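Local coordinates for protein cytochrome P450 (Picrophilus torridus, PDB 2RFB) that binds heme b and probably acts as a monooxygenase that inserts one atom of molecular oxygen into organic substrates, at residues G198-V203 / L303-A308; R202-N207 / S219-E224. One frame throughout, in Å; residues are numbered along the deposited sequence.

Overall arrangement
Both contacts start from the last turns of helix 175-206, the end of the long I-helix of P450s. In interaction 1 it meets helix 298-315, the L-helix that follows the heme-ligating cysteine; in interaction 2 it meets helix 218-228, the K-helix. Every residue that touches is buried in both, and no hydrogen bond crosses either interface. Interaction 1 lies deeper, its centre about 13 Å from the centre of the chain against about 17 Å for interaction 2, and closer to the heme. A lone methionine reaches two alanines there, whereas interaction 2 sets a phenylalanine ring against two branched side chains. They join through Met200 on Phe221 and Val222 against Ala305 and Met200.

Interaction 1: residues G198-V203 / L303-A308; sequences GNMIRV and LEASIA
Ala305 is the first residue of 303-308 to meet the other helix, and what it meets is the end of Met200. Ala305 CB lies 3.8 Å from Met200 CE, with the sulfur a little farther off: Ala305 CB to Met200 SD is 4.2 Å. The same CE comes still closer to the backbone, 3.4 Å from Ala305 O, so the thioether methyl sits against a carbonyl as well as a methyl group. Met200 gets there by running out nearly extended through chi2 and then bending at chi3 (-75°), which turns CE aside from the line of the chain. One helical turn later, Ala308 directs its methyl toward helix 175-206, and Ala308 CB stands 4.3 Å from Met200 CE. One methionine thus spans two small residues three positions apart. Other residues of helix 175-206 extend the seam, Leu196 touching Ala305 and Ile197 touching Ala308. The side chain of Ala305 is about 6 Å from the heme. Helix 175-206 corresponds to the I-helix and helix 298-315, just after Cys295, to the L-helix; their packing beside the heme is characteristic of the P450 fold.

Interaction 2: residues R202-N207 / S219-E224; sequences RVIDEN and SGFVEE
Phe221 drives into the end of helix 175-206 from the K-helix of the P450 fold, against Val203 and Ile204. It stands three residues before Glu224 of the family's ExxR motif, whose carboxylate bridges to Arg227 and Arg281. From CB, which points toward 202-207, the side chain leaves with CG anti to the backbone N (chi1 -176°), carrying the ring straight across the gap. On one flank CE2 rests on Met200; on the other, Phe221 CE1 is shared by two methyls, Ile204 CD1 at 3.6 Å and Val203 CG1 at 3.7 Å. At the far end, Phe221 CZ is 3.4 Å from Ile204 CD1 and 3.6 Å from Val203 CG1. Val203 comes head-on, whereas Ile204 arrives obliquely, its CG1 also 4.0 Å from Phe221 CZ. The ring of Phe277 meets that of Phe221 too, the planes about 50° apart, and Leu309 of helix 298-315 adds cover. Behind the aliphatic pair, Arg202 NE bridges Glu206 OE2 at 3.0 Å, nearly straight; OE2 lies in the guanidinium plane but is met from above the carboxylate plane. Asn207 ND2 donates to Val203 O in a longer, more bent bond (3.3 Å, 146°).

Interaction 1: residues G198-V203 / L303-A308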
loop_
_atom_site.group_PDB
_atom_site.type_symbol
_atom_site.label_atom_id
_atom_site.label_comp_id
_atom_site.label_asym_id
_atom_site.label_seq_id
_atom_site.Cartn_x
_atom_site.Cartn_y
_atom_site.Cartn_z
ATOM N N GLY A 198 -9.747 -0.533 -7.590
ATOM C CA GLY A 198 -10.159 -1.408 -8.685
ATOM C C GLY A 198 -10.630 -2.748 -8.151
ATOM O O GLY A 198 -11.565 -3.326 -8.691
ATOM N N ASN A 199 -10.024 -3.254 -7.073
ATOM C CA ASN A 199 -10.491 -4.510 -6.549
ATOM C C ASN A 199 -11.878 -4.385 -5.849
ATOM O O ASN A 199 -12.687 -5.338 -5.923
ATOM C CB ASN A 199 -9.456 -5.123 -5.615
ATOM C CG ASN A 199 -8.132 -5.481 -6.331
ATOM O OD1 ASN A 199 -8.048 -5.515 -7.565
ATOM N ND2 ASN A 199 -7.083 -5.665 -5.541
ATOM N N MET A 200 -12.196 -3.243 -5.224
ATOM C CA MET A 200 -13.566 -3.064 -4.691
ATOM C C MET A 200 -14.590 -3.004 -5.826
ATOM O O MET A 200 -15.765 -3.414 -5.662
ATOM C CB MET A 200 -13.718 -1.809 -3.849
ATOM C CG MET A 200 -12.683 -1.742 -2.688
ATOM S SD MET A 200 -13.178 -0.467 -1.527
ATOM C CE MET A 200 -12.749 1.024 -2.408
ATOM N N ILE A 201 -14.146 -2.523 -6.989
ATOM C CA ILE A 201 -15.101 -2.375 -8.088
ATOM C C ILE A 201 -15.341 -3.802 -8.588
ATOM O O ILE A 201 -16.466 -4.187 -8.871
ATOM C CB ILE A 201 -14.590 -1.381 -9.193
ATOM C CG1 ILE A 201 -14.622 0.052 -8.660
ATOM C CG2 ILE A 201 -15.389 -1.504 -10.498
ATOM C CD1 ILE A 201 -13.762 1.043 -9.445
ATOM N N ARG A 202 -14.290 -4.602 -8.632
ATOM C CA ARG A 202 -14.448 -5.998 -8.967
ATOM C C ARG A 202 -15.381 -6.783 -7.996
ATOM O O ARG A 202 -16.170 -7.642 -8.398
ATOM C CB ARG A 202 -13.066 -6.621 -9.030
ATOM C CG ARG A 202 -13.069 -8.043 -9.371
ATOM C CD ARG A 202 -11.668 -8.535 -9.509
ATOM N NE ARG A 202 -11.684 -9.981 -9.765
ATOM C CZ ARG A 202 -10.602 -10.752 -9.718
ATOM N NH1 ARG A 202 -9.403 -10.238 -9.455
ATOM N NH2 ARG A 202 -10.715 -12.032 -9.953
ATOM N N VAL A 203 -15.311 -6.521 -6.703
ATOM C CA VAL A 203 -16.241 -7.244 -5.828
ATOM C C VAL A 203 -17.660 -6.862 -6.251
ATOM O O VAL A 203 -18.524 -7.746 -6.421
ATOM C CB VAL A 203 -16.022 -6.939 -4.320
ATOM C CG1 VAL A 203 -17.199 -7.512 -3.478
ATOM C CG2 VAL A 203 -14.666 -7.434 -3.864
ATOM N N LEU A 303 -9.275 5.087 5.041
ATOM C CA LEU A 303 -10.150 6.245 4.878
ATOM C C LEU A 303 -10.344 6.605 3.394
ATOM O O LEU A 303 -11.437 7.029 3.011
ATOM C CB LEU A 303 -9.586 7.447 5.631
ATOM C CG LEU A 303 -10.480 8.558 6.222
ATOM C CD1 LEU A 303 -9.782 9.914 6.085
ATOM C CD2 LEU A 303 -11.950 8.664 5.755
ATOM N N GLU A 304 -9.297 6.477 2.573
ATOM C CA GLU A 304 -9.415 6.704 1.141
ATOM C C GLU A 304 -10.304 5.709 0.437
ATOM O O GLU A 304 -11.053 6.086 -0.438
ATOM C CB GLU A 304 -8.049 6.670 0.444
ATOM C CG GLU A 304 -7.269 7.935 0.599
ATOM C CD GLU A 304 -5.933 7.888 -0.077
ATOM O OE1 GLU A 304 -5.867 7.682 -1.317
ATOM O OE2 GLU A 304 -4.944 8.102 0.649
ATOM N N ALA A 305 -10.176 4.442 0.756
ATOM C CA ALA A 305 -11.000 3.422 0.129
ATOM C C ALA A 305 -12.465 3.648 0.519
ATOM O O ALA A 305 -13.398 3.612 -0.340
ATOM C CB ALA A 305 -10.546 2.035 0.574
ATOM N N SER A 306 -12.665 3.939 1.793
ATOM C CA SER A 306 -14.026 4.127 2.281
ATOM C C SER A 306 -14.770 5.266 1.536
ATOM O O SER A 306 -15.980 5.152 1.211
ATOM C CB SER A 306 -13.982 4.426 3.753
ATOM O OG SER A 306 -15.192 5.021 4.131
ATOM N N ILE A 307 -14.061 6.365 1.257
ATOM C CA ILE A 307 -14.714 7.475 0.587
ATOM C C ILE A 307 -14.854 7.083 -0.889
ATOM O O ILE A 307 -15.883 7.397 -1.509
ATOM C CB ILE A 307 -13.902 8.797 0.792
ATOM C CG1 ILE A 307 -14.156 9.409 2.160
ATOM C CG2 ILE A 307 -14.104 9.809 -0.333
ATOM C CD1 ILE A 307 -12.888 10.131 2.719
ATOM N N ALA A 308 -13.826 6.413 -1.439
ATOM C CA ALA A 308 -13.864 5.968 -2.842
ATOM C C ALA A 308 -15.059 5.068 -3.090
ATOM O O ALA A 308 -15.826 5.292 -4.006
ATOM C CB ALA A 308 -12.556 5.260 -3.259
#

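Interaction 2: residues R202-N207 / S219-E224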
loop_
_atom_site.group_PDB
_atom_site.type_symbol
_atom_site.label_atom_id
_atom_site.label_comp_id
_atom_site.label_asym_id
_atom_site.label_seq_id
_atom_site.Cartn_x
_atom_site.Cartn_y
_atom_site.Cartn_z
ATOM N N ARG A 202 -14.290 -4.602 -8.632
ATOM C CA ARG A 202 -14.448 -5.998 -8.967
ATOM C C ARG A 202 -15.381 -6.783 -7.996
ATOM O O ARG A 202 -16.170 -7.642 -8.398
ATOM C CB ARG A 202 -13.066 -6.621 -9.030
ATOM C CG ARG A 202 -13.069 -8.043 -9.371
ATOM C CD ARG A 202 -11.668 -8.535 -9.509
ATOM N NE ARG A 202 -11.684 -9.981 -9.765
ATOM C CZ ARG A 202 -10.602 -10.752 -9.718
ATOM N NH1 ARG A 202 -9.403 -10.238 -9.455
ATOM N NH2 ARG A 202 -10.715 -12.032 -9.953
ATOM N N VAL A 203 -15.311 -6.521 -6.703
ATOM C CA VAL A 203 -16.241 -7.244 -5.828
ATOM C C VAL A 203 -17.660 -6.862 -6.251
ATOM O O VAL A 203 -18.524 -7.746 -6.421
ATOM C CB VAL A 203 -16.022 -6.939 -4.320
ATOM C CG1 VAL A 203 -17.199 -7.512 -3.478
ATOM C CG2 VAL A 203 -14.666 -7.434 -3.864
ATOM N N ILE A 204 -17.906 -5.561 -6.410
ATOM C CA ILE A 204 -19.252 -5.094 -6.745
ATOM C C ILE A 204 -19.762 -5.753 -8.046
ATOM O O ILE A 204 -20.855 -6.322 -8.064
ATOM C CB ILE A 204 -19.349 -3.567 -6.907
ATOM C CG1 ILE A 204 -18.921 -2.823 -5.622
ATOM C CG2 ILE A 204 -20.771 -3.194 -7.315
ATOM C CD1 ILE A 204 -19.764 -3.194 -4.401
ATOM N N ASP A 205 -18.967 -5.660 -9.118
ATOM C CA ASP A 205 -19.194 -6.381 -10.366
ATOM C C ASP A 205 -19.566 -7.837 -10.139
ATOM O O ASP A 205 -20.444 -8.351 -10.805
ATOM C CB ASP A 205 -17.913 -6.331 -11.232
ATOM C CG ASP A 205 -18.013 -7.179 -12.522
ATOM O OD1 ASP A 205 -17.308 -8.220 -12.618
ATOM O OD2 ASP A 205 -18.803 -6.793 -13.411
ATOM N N GLU A 206 -18.889 -8.515 -9.215
ATOM C CA GLU A 206 -19.100 -9.965 -9.038
ATOM C C GLU A 206 -20.238 -10.285 -8.079
ATOM O O GLU A 206 -20.785 -11.374 -8.089
ATOM C CB GLU A 206 -17.799 -10.685 -8.642
ATOM C CG GLU A 206 -16.743 -10.688 -9.747
ATOM C CD GLU A 206 -15.338 -11.079 -9.252
ATOM O OE1 GLU A 206 -15.147 -11.320 -8.026
ATOM O OE2 GLU A 206 -14.414 -11.189 -10.096
ATOM N N ASN A 207 -20.628 -9.320 -7.265
ATOM C CA ASN A 207 -21.649 -9.567 -6.252
ATOM C C ASN A 207 -22.621 -8.415 -6.267
ATOM O O ASN A 207 -22.636 -7.594 -5.378
ATOM C CB ASN A 207 -20.971 -9.715 -4.889
ATOM C CG ASN A 207 -20.033 -10.917 -4.830
ATOM O OD1 ASN A 207 -20.480 -12.033 -4.664
ATOM N ND2 ASN A 207 -18.734 -10.688 -4.945
ATOM N N SER A 219 -16.509 0.589 5.944
ATOM C CA SER A 219 -15.340 0.000 6.586
ATOM C C SER A 219 -15.267 -1.490 6.408
ATOM O O SER A 219 -14.244 -2.016 5.941
ATOM C CB SER A 219 -15.298 0.307 8.071
ATOM O OG SER A 219 -14.990 1.679 8.224
ATOM N N GLY A 220 -16.371 -2.153 6.741
ATOM C CA GLY A 220 -16.481 -3.593 6.657
ATOM C C GLY A 220 -16.250 -4.101 5.270
ATOM O O GLY A 220 -15.547 -5.101 5.104
ATOM N N PHE A 221 -16.803 -3.414 4.268
ATOM C CA PHE A 221 -16.588 -3.802 2.865
ATOM C C PHE A 221 -15.108 -3.648 2.461
ATOM O O PHE A 221 -14.536 -4.484 1.735
ATOM C CB PHE A 221 -17.510 -2.995 1.938
ATOM C CG PHE A 221 -17.439 -3.400 0.477
ATOM C CD1 PHE A 221 -18.385 -4.243 -0.070
ATOM C CD2 PHE A 221 -16.447 -2.947 -0.332
ATOM C CE1 PHE A 221 -18.347 -4.633 -1.402
ATOM C CE2 PHE A 221 -16.405 -3.321 -1.695
ATOM C CZ PHE A 221 -17.369 -4.159 -2.224
ATOM N N VAL A 222 -14.466 -2.606 2.966
ATOM C CA VAL A 222 -13.072 -2.319 2.623
ATOM C C VAL A 222 -12.223 -3.401 3.256
ATOM O O VAL A 222 -11.334 -3.965 2.570
ATOM C CB VAL A 222 -12.646 -0.883 3.121
ATOM C CG1 VAL A 222 -11.130 -0.711 3.108
ATOM C CG2 VAL A 222 -13.374 0.234 2.300
ATOM N N GLU A 223 -12.534 -3.756 4.518
ATOM C CA GLU A 223 -11.781 -4.817 5.186
ATOM C C GLU A 223 -11.913 -6.125 4.414
ATOM O O GLU A 223 -10.915 -6.819 4.229
ATOM C CB GLU A 223 -12.169 -5.066 6.671
ATOM C CG GLU A 223 -11.662 -4.049 7.738
ATOM C CD GLU A 223 -10.207 -3.526 7.537
ATOM O OE1 GLU A 223 -10.018 -2.283 7.373
ATOM O OE2 GLU A 223 -9.259 -4.350 7.554
ATOM N N GLU A 224 -13.120 -6.472 3.960
ATOM C CA GLU A 224 -13.256 -7.776 3.319
ATOM C C GLU A 224 -12.618 -7.767 1.928
ATOM O O GLU A 224 -12.136 -8.814 1.450
ATOM C CB GLU A 224 -14.705 -8.286 3.330
ATOM C CG GLU A 224 -14.926 -9.641 2.651
ATOM C CD GLU A 224 -14.443 -10.847 3.431
ATOM O OE1 GLU A 224 -13.569 -10.728 4.323
ATOM O OE2 GLU A 224 -14.955 -11.957 3.169
#